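PDB 1ZPU: iron transport multicopper oxidase FET3 from Saccharomyces cerevisiae, which oxidises ferrous to ferric iron with molecular oxygen, using four bound copper ions, for high-affinity iron uptake through the permease FTR1, and also oxidises cuprous copper. Local coordinates for residues H60-F65 with T101-S106; P393-G398 with R435-Y440; L189-N194 with R235-V240. All coordinates share one frame; numbering follows the deposited sequence.

Contact 1: H60-F65 with T101-S106. With CU1 (copper (I) ion), chain B; CU1 (copper (I) ion), chain C; NAG (2-acetamido-2-deoxy-beta-D-glucopyranose), chain D.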
loop_
_atom_site.group_PDB
_atom_site.type_symbol
_atom_site.label_atom_id
_atom_site.label_comp_id
_atom_site.label_asym_id
_atom_site.label_seq_id
_atom_site.Cartn_x
_atom_site.Cartn_y
_atom_site.Cartn_z
ATOM N N HIS A 60 5.300 -6.558 5.820
ATOM C CA HIS A 60 5.760 -6.072 4.538
ATOM C C HIS A 60 6.276 -4.658 4.713
ATOM O O HIS A 60 5.666 -3.865 5.411
ATOM C CB HIS A 60 4.606 -6.078 3.548
ATOM C CG HIS A 60 4.864 -5.277 2.307
ATOM N ND1 HIS A 60 5.989 -5.445 1.531
ATOM C CD2 HIS A 60 4.127 -4.324 1.694
ATOM C CE1 HIS A 60 5.946 -4.616 0.508
ATOM N NE2 HIS A 60 4.824 -3.930 0.579
ATOM N N PHE A 61 7.394 -4.343 4.070
ATOM C CA PHE A 61 7.975 -3.011 4.142
ATOM C C PHE A 61 7.711 -2.254 2.850
ATOM O O PHE A 61 8.393 -2.445 1.844
ATOM C CB PHE A 61 9.446 -3.110 4.515
ATOM C CG PHE A 61 9.672 -3.967 5.713
ATOM C CD1 PHE A 61 9.817 -5.362 5.575
ATOM C CD2 PHE A 61 9.658 -3.413 6.987
ATOM C CE1 PHE A 61 9.977 -6.170 6.683
ATOM C CE2 PHE A 61 9.818 -4.224 8.108
ATOM C CZ PHE A 61 9.981 -5.600 7.954
ATOM N N HIS A 62 6.689 -1.408 2.904
ATOM C CA HIS A 62 6.069 -0.823 1.729
ATOM C C HIS A 62 6.996 0.128 1.016
ATOM O O HIS A 62 7.383 1.163 1.566
ATOM C CB HIS A 62 4.808 -0.067 2.133
ATOM C CG HIS A 62 4.019 0.437 0.969
ATOM N ND1 HIS A 62 2.749 -0.012 0.685
ATOM C CD2 HIS A 62 4.327 1.340 0.006
ATOM C CE1 HIS A 62 2.307 0.596 -0.400
ATOM N NE2 HIS A 62 3.246 1.416 -0.835
ATOM N N GLY A 63 7.327 -0.208 -0.226
ATOM C CA GLY A 63 8.065 0.712 -1.082
ATOM C C GLY A 63 9.502 0.294 -1.274
ATOM O O GLY A 63 10.136 0.667 -2.255
ATOM N N LEU A 64 10.014 -0.489 -0.334
ATOM C CA LEU A 64 11.373 -0.980 -0.388
ATOM C C LEU A 64 11.518 -1.980 -1.530
ATOM O O LEU A 64 10.659 -2.833 -1.732
ATOM C CB LEU A 64 11.726 -1.594 0.960
ATOM C CG LEU A 64 12.308 -0.677 2.049
ATOM C CD1 LEU A 64 11.611 0.663 2.229
ATOM C CD2 LEU A 64 12.386 -1.413 3.369
ATOM N N PHE A 65 12.593 -1.856 -2.297
ATOM C CA PHE A 65 12.733 -2.619 -3.539
ATOM C C PHE A 65 13.171 -4.061 -3.327
ATOM O O PHE A 65 13.023 -4.894 -4.220
ATOM C CB PHE A 65 13.690 -1.914 -4.503
ATOM C CG PHE A 65 13.182 -0.581 -5.009
ATOM C CD1 PHE A 65 11.812 -0.344 -5.160
ATOM C CD2 PHE A 65 14.072 0.428 -5.351
ATOM C CE1 PHE A 65 11.348 0.876 -5.616
ATOM C CE2 PHE A 65 13.609 1.646 -5.814
ATOM C CZ PHE A 65 12.250 1.869 -5.952
ATOM N N THR A 101 10.487 8.452 2.559
ATOM C CA THR A 101 9.411 8.080 3.472
ATOM C C THR A 101 8.725 6.779 3.084
ATOM O O THR A 101 8.156 6.666 1.997
ATOM C CB THR A 101 8.383 9.229 3.615
ATOM O OG1 THR A 101 9.091 10.471 3.801
ATOM C CG2 THR A 101 7.451 8.971 4.806
ATOM N N TYR A 102 8.802 5.791 3.976
ATOM C CA TYR A 102 8.128 4.513 3.751
ATOM C C TYR A 102 7.369 4.104 4.996
ATOM O O TYR A 102 7.370 4.815 5.991
ATOM C CB TYR A 102 9.134 3.427 3.325
ATOM C CG TYR A 102 9.935 3.835 2.120
ATOM C CD1 TYR A 102 11.024 4.691 2.247
ATOM C CD2 TYR A 102 9.584 3.402 0.858
ATOM C CE1 TYR A 102 11.738 5.092 1.163
ATOM C CE2 TYR A 102 10.299 3.797 -0.247
ATOM C CZ TYR A 102 11.372 4.649 -0.087
ATOM O OH TYR A 102 12.094 5.057 -1.179
ATOM N N TRP A 103 6.701 2.964 4.929
ATOM C CA TRP A 103 6.070 2.379 6.097
ATOM C C TRP A 103 6.047 0.858 6.023
ATOM O O TRP A 103 6.302 0.252 4.974
ATOM C CB TRP A 103 4.656 2.927 6.317
ATOM C CG TRP A 103 3.650 2.669 5.212
ATOM C CD1 TRP A 103 3.751 3.060 3.917
ATOM C CD2 TRP A 103 2.370 2.029 5.336
ATOM N NE1 TRP A 103 2.644 2.674 3.216
ATOM C CE2 TRP A 103 1.775 2.041 4.061
ATOM C CE3 TRP A 103 1.678 1.440 6.396
ATOM C CZ2 TRP A 103 0.522 1.484 3.811
ATOM C CZ3 TRP A 103 0.428 0.889 6.152
ATOM C CH2 TRP A 103 -0.138 0.914 4.870
ATOM N N TYR A 104 5.759 0.244 7.160
ATOM C CA TYR A 104 5.635 -1.184 7.219
ATOM C C TYR A 104 4.266 -1.549 7.764
ATOM O O TYR A 104 3.726 -0.861 8.626
ATOM C CB TYR A 104 6.744 -1.752 8.092
ATOM C CG TYR A 104 6.622 -1.459 9.564
ATOM C CD1 TYR A 104 5.940 -2.329 10.405
ATOM C CD2 TYR A 104 7.220 -0.330 10.125
ATOM C CE1 TYR A 104 5.842 -2.078 11.759
ATOM C CE2 TYR A 104 7.124 -0.066 11.491
ATOM C CZ TYR A 104 6.433 -0.948 12.303
ATOM O OH TYR A 104 6.335 -0.720 13.661
ATOM N N HIS A 105 3.698 -2.629 7.251
ATOM C CA HIS A 105 2.415 -3.119 7.731
ATOM C C HIS A 105 2.342 -4.625 7.597
ATOM O O HIS A 105 3.055 -5.212 6.783
ATOM C CB HIS A 105 1.251 -2.471 6.962
ATOM C CG HIS A 105 1.301 -2.668 5.474
ATOM N ND1 HIS A 105 0.819 -3.802 4.852
ATOM C CD2 HIS A 105 1.750 -1.860 4.482
ATOM C CE1 HIS A 105 0.987 -3.689 3.544
ATOM N NE2 HIS A 105 1.548 -2.520 3.294
ATOM N N SER A 106 1.487 -5.245 8.399
ATOM C CA SER A 106 1.174 -6.655 8.235
ATOM C C SER A 106 0.588 -6.863 6.857
ATOM O O SER A 106 -0.158 -6.022 6.366
ATOM C CB SER A 106 0.162 -7.089 9.292
ATOM O OG SER A 106 -0.377 -8.365 9.007
HETATM CU CU CU1 B . 1.674 -1.363 1.587
HETATM CU CU CU1 C . 4.513 -2.657 -1.031
HETATM C C1 NAG D . 18.607 -3.857 -8.545
HETATM C C2 NAG D . 18.153 -2.516 -9.123
HETATM C C3 NAG D . 18.811 -2.212 -10.466
HETATM C C4 NAG D . 20.333 -2.385 -10.378
HETATM C C5 NAG D . 20.670 -3.727 -9.701
HETATM C C6 NAG D . 22.168 -3.913 -9.505
HETATM C C7 NAG D . 15.991 -1.596 -8.470
HETATM C C8 NAG D . 14.499 -1.743 -8.547
HETATM N N2 NAG D . 16.706 -2.440 -9.233
HETATM O O3 NAG D . 18.502 -0.883 -10.812
HETATM O O4 NAG D . 20.953 -2.235 -11.651
HETATM O O5 NAG D . 20.022 -3.825 -8.436
HETATM O O6 NAG D . 22.648 -2.902 -8.647
HETATM O O7 NAG D . 16.489 -0.733 -7.731
#

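Contact 2: P393-G398 with R435-Y440. With CU1 (copper (I) ion), chain C; CU1 (copper (I) ion), chain E.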
loop_
_atom_site.group_PDB
_atom_site.type_symbol
_atom_site.label_atom_id
_atom_site.label_comp_id
_atom_site.label_asym_id
_atom_site.label_seq_id
_atom_site.Cartn_x
_atom_site.Cartn_y
_atom_site.Cartn_z
ATOM N N PRO A 393 -6.685 2.601 -5.229
ATOM C CA PRO A 393 -5.262 2.851 -5.254
ATOM C C PRO A 393 -4.488 1.534 -5.452
ATOM O O PRO A 393 -4.422 0.704 -4.557
ATOM C CB PRO A 393 -5.012 3.450 -3.878
ATOM C CG PRO A 393 -6.094 2.872 -3.005
ATOM C CD PRO A 393 -7.149 2.263 -3.877
ATOM N N PHE A 394 -3.931 1.337 -6.632
ATOM C CA PHE A 394 -3.150 0.151 -6.892
ATOM C C PHE A 394 -1.700 0.393 -6.570
ATOM O O PHE A 394 -1.171 1.480 -6.800
ATOM C CB PHE A 394 -3.320 -0.329 -8.331
ATOM C CG PHE A 394 -4.680 -0.877 -8.609
ATOM C CD1 PHE A 394 -5.680 -0.063 -9.119
ATOM C CD2 PHE A 394 -4.980 -2.202 -8.313
ATOM C CE1 PHE A 394 -6.953 -0.567 -9.346
ATOM C CE2 PHE A 394 -6.261 -2.708 -8.551
ATOM C CZ PHE A 394 -7.241 -1.883 -9.076
ATOM N N HIS A 395 -1.069 -0.639 -6.021
ATOM C CA HIS A 395 0.292 -0.546 -5.583
ATOM C C HIS A 395 1.101 -1.702 -6.168
ATOM O O HIS A 395 0.583 -2.825 -6.326
ATOM C CB HIS A 395 0.347 -0.498 -4.058
ATOM C CG HIS A 395 1.684 -0.854 -3.491
ATOM N ND1 HIS A 395 2.811 -0.089 -3.702
ATOM C CD2 HIS A 395 2.081 -1.917 -2.753
ATOM C CE1 HIS A 395 3.839 -0.657 -3.106
ATOM N NE2 HIS A 395 3.423 -1.766 -2.522
ATOM N N LEU A 396 2.363 -1.406 -6.502
ATOM C CA LEU A 396 3.258 -2.370 -7.116
ATOM C C LEU A 396 4.481 -2.601 -6.256
ATOM O O LEU A 396 5.228 -1.663 -5.977
ATOM C CB LEU A 396 3.686 -1.888 -8.502
ATOM C CG LEU A 396 4.707 -2.718 -9.304
ATOM C CD1 LEU A 396 4.164 -4.093 -9.740
ATOM C CD2 LEU A 396 5.188 -1.910 -10.514
ATOM N N HIS A 397 4.693 -3.849 -5.841
ATOM C CA HIS A 397 5.871 -4.212 -5.051
ATOM C C HIS A 397 7.123 -4.179 -5.926
ATOM O O HIS A 397 7.035 -4.382 -7.141
ATOM C CB HIS A 397 5.715 -5.602 -4.464
ATOM C CG HIS A 397 4.744 -5.683 -3.331
ATOM N ND1 HIS A 397 5.072 -6.240 -2.115
ATOM C CD2 HIS A 397 3.449 -5.298 -3.231
ATOM C CE1 HIS A 397 4.022 -6.192 -1.317
ATOM N NE2 HIS A 397 3.024 -5.624 -1.968
ATOM N N GLY A 398 8.274 -3.899 -5.309
ATOM C CA GLY A 398 9.572 -4.001 -5.980
ATOM C C GLY A 398 9.992 -2.880 -6.922
ATOM O O GLY A 398 11.129 -2.860 -7.388
ATOM N N ARG A 435 6.820 9.442 -11.001
ATOM C CA ARG A 435 7.113 8.104 -10.505
ATOM C C ARG A 435 6.644 7.942 -9.058
ATOM O O ARG A 435 6.844 8.844 -8.228
ATOM C CB ARG A 435 8.610 7.831 -10.594
ATOM C CG ARG A 435 9.032 7.046 -11.805
ATOM C CD ARG A 435 10.275 7.641 -12.443
ATOM N NE ARG A 435 11.356 7.881 -11.492
ATOM C CZ ARG A 435 12.171 8.927 -11.557
ATOM N NH1 ARG A 435 12.015 9.825 -12.523
ATOM N NH2 ARG A 435 13.134 9.083 -10.662
ATOM N N ARG A 436 6.025 6.795 -8.764
ATOM C CA ARG A 436 5.639 6.436 -7.408
ATOM C C ARG A 436 5.315 4.948 -7.318
ATOM O O ARG A 436 5.453 4.230 -8.314
ATOM C CB ARG A 436 4.469 7.294 -6.926
ATOM C CG ARG A 436 3.132 7.158 -7.682
ATOM C CD ARG A 436 2.108 8.178 -7.159
ATOM N NE ARG A 436 2.248 8.331 -5.716
ATOM C CZ ARG A 436 1.735 9.315 -4.992
ATOM N NH1 ARG A 436 1.025 10.273 -5.561
ATOM N NH2 ARG A 436 1.932 9.334 -3.685
ATOM N N ASP A 437 4.892 4.484 -6.137
ATOM C CA ASP A 437 4.590 3.066 -5.959
ATOM C C ASP A 437 3.102 2.784 -5.784
ATOM O O ASP A 437 2.674 1.635 -5.795
ATOM C CB ASP A 437 5.436 2.437 -4.841
ATOM C CG ASP A 437 5.152 3.035 -3.474
ATOM O OD1 ASP A 437 6.144 3.407 -2.806
ATOM O OD2 ASP A 437 3.961 3.119 -3.065
ATOM N N THR A 438 2.311 3.837 -5.639
ATOM C CA THR A 438 0.892 3.663 -5.392
ATOM C C THR A 438 0.148 4.774 -6.117
ATOM O O THR A 438 0.476 5.942 -5.972
ATOM C CB THR A 438 0.602 3.652 -3.869
ATOM O OG1 THR A 438 1.487 2.715 -3.224
ATOM C CG2 THR A 438 -0.847 3.285 -3.571
ATOM N N LEU A 439 -0.852 4.374 -6.899
ATOM C CA LEU A 439 -1.539 5.246 -7.837
ATOM C C LEU A 439 -3.000 4.846 -7.913
ATOM O O LEU A 439 -3.300 3.674 -7.983
ATOM C CB LEU A 439 -0.905 5.104 -9.224
ATOM C CG LEU A 439 -1.472 5.921 -10.387
ATOM C CD1 LEU A 439 -0.888 7.340 -10.416
ATOM C CD2 LEU A 439 -1.248 5.201 -11.715
ATOM N N TYR A 440 -3.903 5.823 -7.911
ATOM C CA TYR A 440 -5.326 5.546 -8.036
ATOM C C TYR A 440 -5.842 5.655 -9.480
ATOM O O TYR A 440 -5.424 6.539 -10.228
ATOM C CB TYR A 440 -6.155 6.448 -7.097
ATOM C CG TYR A 440 -6.177 7.948 -7.402
ATOM C CD1 TYR A 440 -6.994 8.465 -8.403
ATOM C CD2 TYR A 440 -5.416 8.842 -6.664
ATOM C CE1 TYR A 440 -7.030 9.832 -8.680
ATOM C CE2 TYR A 440 -5.452 10.195 -6.912
ATOM C CZ TYR A 440 -6.259 10.693 -7.929
ATOM O OH TYR A 440 -6.312 12.050 -8.201
HETATM CU CU CU1 C . 4.513 -2.657 -1.031
HETATM CU CU CU1 E . 1.080 -5.681 -1.083
#

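Contact 3: L189-N194 with R235-V240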
loop_
_atom_site.group_PDB
_atom_site.type_symbol
_atom_site.label_atom_id
_atom_site.label_comp_id
_atom_site.label_asym_id
_atom_site.label_seq_id
_atom_site.Cartn_x
_atom_site.Cartn_y
_atom_site.Cartn_z
ATOM N N LEU A 189 9.717 20.006 7.783
ATOM C CA LEU A 189 9.505 18.902 6.849
ATOM C C LEU A 189 8.417 17.985 7.432
ATOM O O LEU A 189 8.595 17.347 8.476
ATOM C CB LEU A 189 10.804 18.145 6.569
ATOM C CG LEU A 189 10.766 17.116 5.433
ATOM C CD1 LEU A 189 10.860 17.786 4.084
ATOM C CD2 LEU A 189 11.867 16.088 5.577
ATOM N N LEU A 190 7.278 17.954 6.758
ATOM C CA LEU A 190 6.129 17.241 7.247
ATOM C C LEU A 190 5.880 16.037 6.341
ATOM O O LEU A 190 5.546 16.198 5.164
ATOM C CB LEU A 190 4.935 18.202 7.256
ATOM C CG LEU A 190 3.704 17.924 8.111
ATOM C CD1 LEU A 190 2.735 19.074 7.983
ATOM C CD2 LEU A 190 3.035 16.659 7.686
ATOM N N ARG A 191 6.054 14.839 6.894
ATOM C CA ARG A 191 5.777 13.599 6.163
ATOM C C ARG A 191 4.347 13.169 6.395
ATOM O O ARG A 191 3.998 12.714 7.481
ATOM C CB ARG A 191 6.701 12.468 6.614
ATOM C CG ARG A 191 8.174 12.768 6.584
ATOM C CD ARG A 191 8.897 11.760 7.438
ATOM N NE ARG A 191 10.151 12.291 7.945
ATOM C CZ ARG A 191 11.299 12.205 7.281
ATOM N NH1 ARG A 191 11.344 11.580 6.096
ATOM N NH2 ARG A 191 12.405 12.731 7.801
ATOM N N ILE A 192 3.516 13.299 5.376
ATOM C CA ILE A 192 2.117 12.910 5.514
ATOM C C ILE A 192 1.936 11.535 4.905
ATOM O O ILE A 192 2.151 11.365 3.710
ATOM C CB ILE A 192 1.152 13.938 4.865
ATOM C CG1 ILE A 192 1.537 15.343 5.283
ATOM C CG2 ILE A 192 -0.265 13.726 5.331
ATOM C CD1 ILE A 192 1.154 16.410 4.272
ATOM N N VAL A 193 1.560 10.557 5.731
ATOM C CA VAL A 193 1.396 9.181 5.269
ATOM C C VAL A 193 -0.020 8.712 5.513
ATOM O O VAL A 193 -0.517 8.806 6.643
ATOM C CB VAL A 193 2.346 8.210 6.012
ATOM C CG1 VAL A 193 2.242 6.816 5.427
ATOM C CG2 VAL A 193 3.798 8.696 5.965
ATOM N N ASN A 194 -0.679 8.200 4.479
ATOM C CA ASN A 194 -1.954 7.535 4.724
ATOM C C ASN A 194 -1.798 6.025 5.005
ATOM O O ASN A 194 -1.690 5.216 4.081
ATOM C CB ASN A 194 -2.961 7.812 3.618
ATOM C CG ASN A 194 -4.308 7.265 3.955
ATOM O OD1 ASN A 194 -4.428 6.444 4.883
ATOM N ND2 ASN A 194 -5.334 7.695 3.232
ATOM N N ARG A 235 2.480 8.381 0.275
ATOM C CA ARG A 235 3.154 9.335 1.136
ATOM C C ARG A 235 3.370 10.617 0.360
ATOM O O ARG A 235 3.887 10.583 -0.755
ATOM C CB ARG A 235 4.513 8.782 1.569
ATOM C CG ARG A 235 4.444 7.594 2.484
ATOM C CD ARG A 235 4.234 6.281 1.732
ATOM N NE ARG A 235 5.468 5.809 1.116
ATOM C CZ ARG A 235 5.540 5.086 0.002
ATOM N NH1 ARG A 235 4.443 4.740 -0.651
ATOM N NH2 ARG A 235 6.725 4.725 -0.475
ATOM N N TYR A 236 2.951 11.744 0.926
ATOM C CA TYR A 236 3.395 13.043 0.430
ATOM C C TYR A 236 4.241 13.634 1.519
ATOM O O TYR A 236 3.801 13.732 2.652
ATOM C CB TYR A 236 2.235 13.997 0.093
ATOM C CG TYR A 236 1.433 13.648 -1.140
ATOM C CD1 TYR A 236 1.460 14.450 -2.284
ATOM C CD2 TYR A 236 0.631 12.506 -1.159
ATOM C CE1 TYR A 236 0.705 14.095 -3.426
ATOM C CE2 TYR A 236 -0.117 12.149 -2.267
ATOM C CZ TYR A 236 -0.081 12.932 -3.393
ATOM O OH TYR A 236 -0.848 12.511 -4.448
ATOM N N THR A 237 5.471 13.994 1.180
ATOM C CA THR A 237 6.317 14.782 2.068
ATOM C C THR A 237 6.288 16.240 1.609
ATOM O O THR A 237 6.427 16.549 0.420
ATOM C CB THR A 237 7.762 14.268 2.108
ATOM O OG1 THR A 237 7.770 12.879 2.459
ATOM C CG2 THR A 237 8.573 15.051 3.127
ATOM N N VAL A 238 6.129 17.128 2.578
ATOM C CA VAL A 238 5.697 18.484 2.324
ATOM C C VAL A 238 6.479 19.442 3.225
ATOM O O VAL A 238 6.697 19.165 4.418
ATOM C CB VAL A 238 4.158 18.548 2.577
ATOM C CG1 VAL A 238 3.740 19.780 3.327
ATOM C CG2 VAL A 238 3.384 18.377 1.275
ATOM N N LEU A 239 6.936 20.545 2.641
ATOM C CA LEU A 239 7.518 21.636 3.402
ATOM C C LEU A 239 6.403 22.582 3.837
ATOM O O LEU A 239 5.517 22.900 3.042
ATOM C CB LEU A 239 8.534 22.404 2.541
ATOM C CG LEU A 239 9.902 21.816 2.177
ATOM C CD1 LEU A 239 10.510 22.590 1.033
ATOM C CD2 LEU A 239 10.846 21.825 3.359
ATOM N N VAL A 240 6.453 23.020 5.094
ATOM C CA VAL A 240 5.499 23.983 5.637
ATOM C C VAL A 240 6.278 25.042 6.393
ATOM O O VAL A 240 7.050 24.714 7.299
ATOM C CB VAL A 240 4.479 23.307 6.586
ATOM C CG1 VAL A 240 3.663 24.338 7.333
ATOM C CG2 VAL A 240 3.551 22.387 5.803
#

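Contact 1: H60-F65 with T101-S106
H60 and F61 pair with H105 and Y104 as antiparallel strands at the edge of a sheet in the first plastocyanin-like domain, a buried contact that carries copper ligands on one face. H60 and H105 form the hydrogen-bonded pair: H60 N reaches H105 O at 2.8 Å, almost straight, and H105 N returns to H60 O. Their side chains run alongside each other, but the rings meet edge-to-face, offset, planes at 80°, with H60 CD2 3.5 Å from H105 NE2. H60 NE2 goes to the type 2 copper and its ND1 donates to D73 O. H62 ND1 (1.9 Å) and H105 NE2 (2.1 Å) share a type 3 copper, while H62 NE2 bonds D437 OD2. H105 ND1 donates to S106 O at 2.9 Å, in the ring plane. The five-membered ring of W103 stacks offset on the H62 face turned away from the type 2 copper, planes 22° apart, with NE1 3.5 Å from H62 CG. An alanine in place of W103 would probably leave that face of the H62 ring without its stacking partner and let the imidazole shift against its copper. On the other face of the sheet, F61 CD2 packs on Y104 CB, and at the end of the type II turn from F61 to L64 the methyl L64 CD1 sits over one face of the Y102 ring. H464 is the third ligand of that type 3 copper and H395 joins H60 at type 2; a His-X-His strand supplying both sites is the signature of the trinuclear cluster in multicopper oxidases.

Contact 2: P393-G398 with R435-Y440
The H395 ring has the backbone carbonyl of D437 at its edge and the backbone N of H397 over one face, toward the rim; the H397 ring carries the type 2 copper over the centre of one face, 3.4 Å above its plane. Both imidazoles belong to the His-X-His motif of the third plastocyanin-like domain, where strand 392-396 runs antiparallel to the outer strand 438-441. F394 and L439 are the hydrogen-bonded pair between them: F394 N donates to L439 O and L439 N returns to F394 O. Their side chains share one face of the sheet and pack on F447, whereas P393, H395, T438 and Y440 lie on the other. Across that second face, P393 CB meets T438 CG2 at a loose 4.2 Å.

With CG anti to the backbone N (chi1 161°), the H395 side chain brings its ring alongside the break between the two strands at D437 and sends NE2 on to the type 2 copper at 2.0 Å, an ion it shares with H60. H397 NE2 binds a type 3 copper together with H107 and H462, and D73 takes its ND1. One segment therefore feeds two kinds of copper site.

Behind H395, D437 O is gripped by two donors. L396 N comes nearly along its C=O axis at 3.1 Å, and H395 ND1 comes from above the carbonyl plane, 2.7 Å from D437 O; this bond and the copper on NE2 together fix the rotation of the ring. The carboxylate of D437 is buried but well supplied: OD1 pairs with R235, and OD2 takes a bond from H62 NE2. The hydroxyl T438 OG1 of the next residue also donates to D437 OD2, meeting that oxygen nearly end-on.

Contact 3: L189-N194 with R235-V240
L189 reaches across to T237 and L239 with CG anti to its backbone N (chi1 -170°). Its CB starts the side chain on the face shared with R191 and V193; CG then meets T237 CG2 at 3.8 Å; and at the tip CD1 lies 3.7 Å from that same methyl and 4.1 Å from L239 CD2. The other tip, CD2, lies toward R191 of its own strand, about 4.0 Å above one face of the guanidinium and near its rim; R191 NH2 forms a salt bridge with E134.

Further along this face R191 and T237 run side by side, and V193 clasps the chain of R235: CG2 is 3.7 Å from R235 CG, with CG1 just behind. R235 then bends away, its guanidinium pairing with D437 of the third domain. On the reverse face L190 CD1 touches V240 CG2 at 4.0 Å, and I192 CD1 crosses to V238 CB, so each tip reaches two residues past its own partner, to the next side chain on that face.

The ladder beneath is regular. L190 exchanges backbone bonds with V238, and I192 does so with Y236, the straightest being L190 N to V238 O at 2.7 Å. These are two central strands of the six-stranded sheet, flanked by 133-142 and 210-215, in the second plastocyanin-like domain: an antiparallel pairing within a cupredoxin beta-sandwich.

Overall arrangement
Contacts 1, 3 and 2 follow one another along the chain in that order, in the first, second and third plastocyanin-like domains, and each joins neighbouring antiparallel strands of a different sheet. Contacts 1 and 2 lie closest, about 12 Å between centres, and meet at the shared type 2 copper, so the trinuclear cluster sits between the first and third domains. Contact 3 holds no copper; its centre is about 16 Å from contact 1 and 17 Å from contact 2. R235 ties it to both, through T101 O and D437 OD1, so the middle domain reaches the second shell of the cluster where iron-derived electrons reduce oxygen.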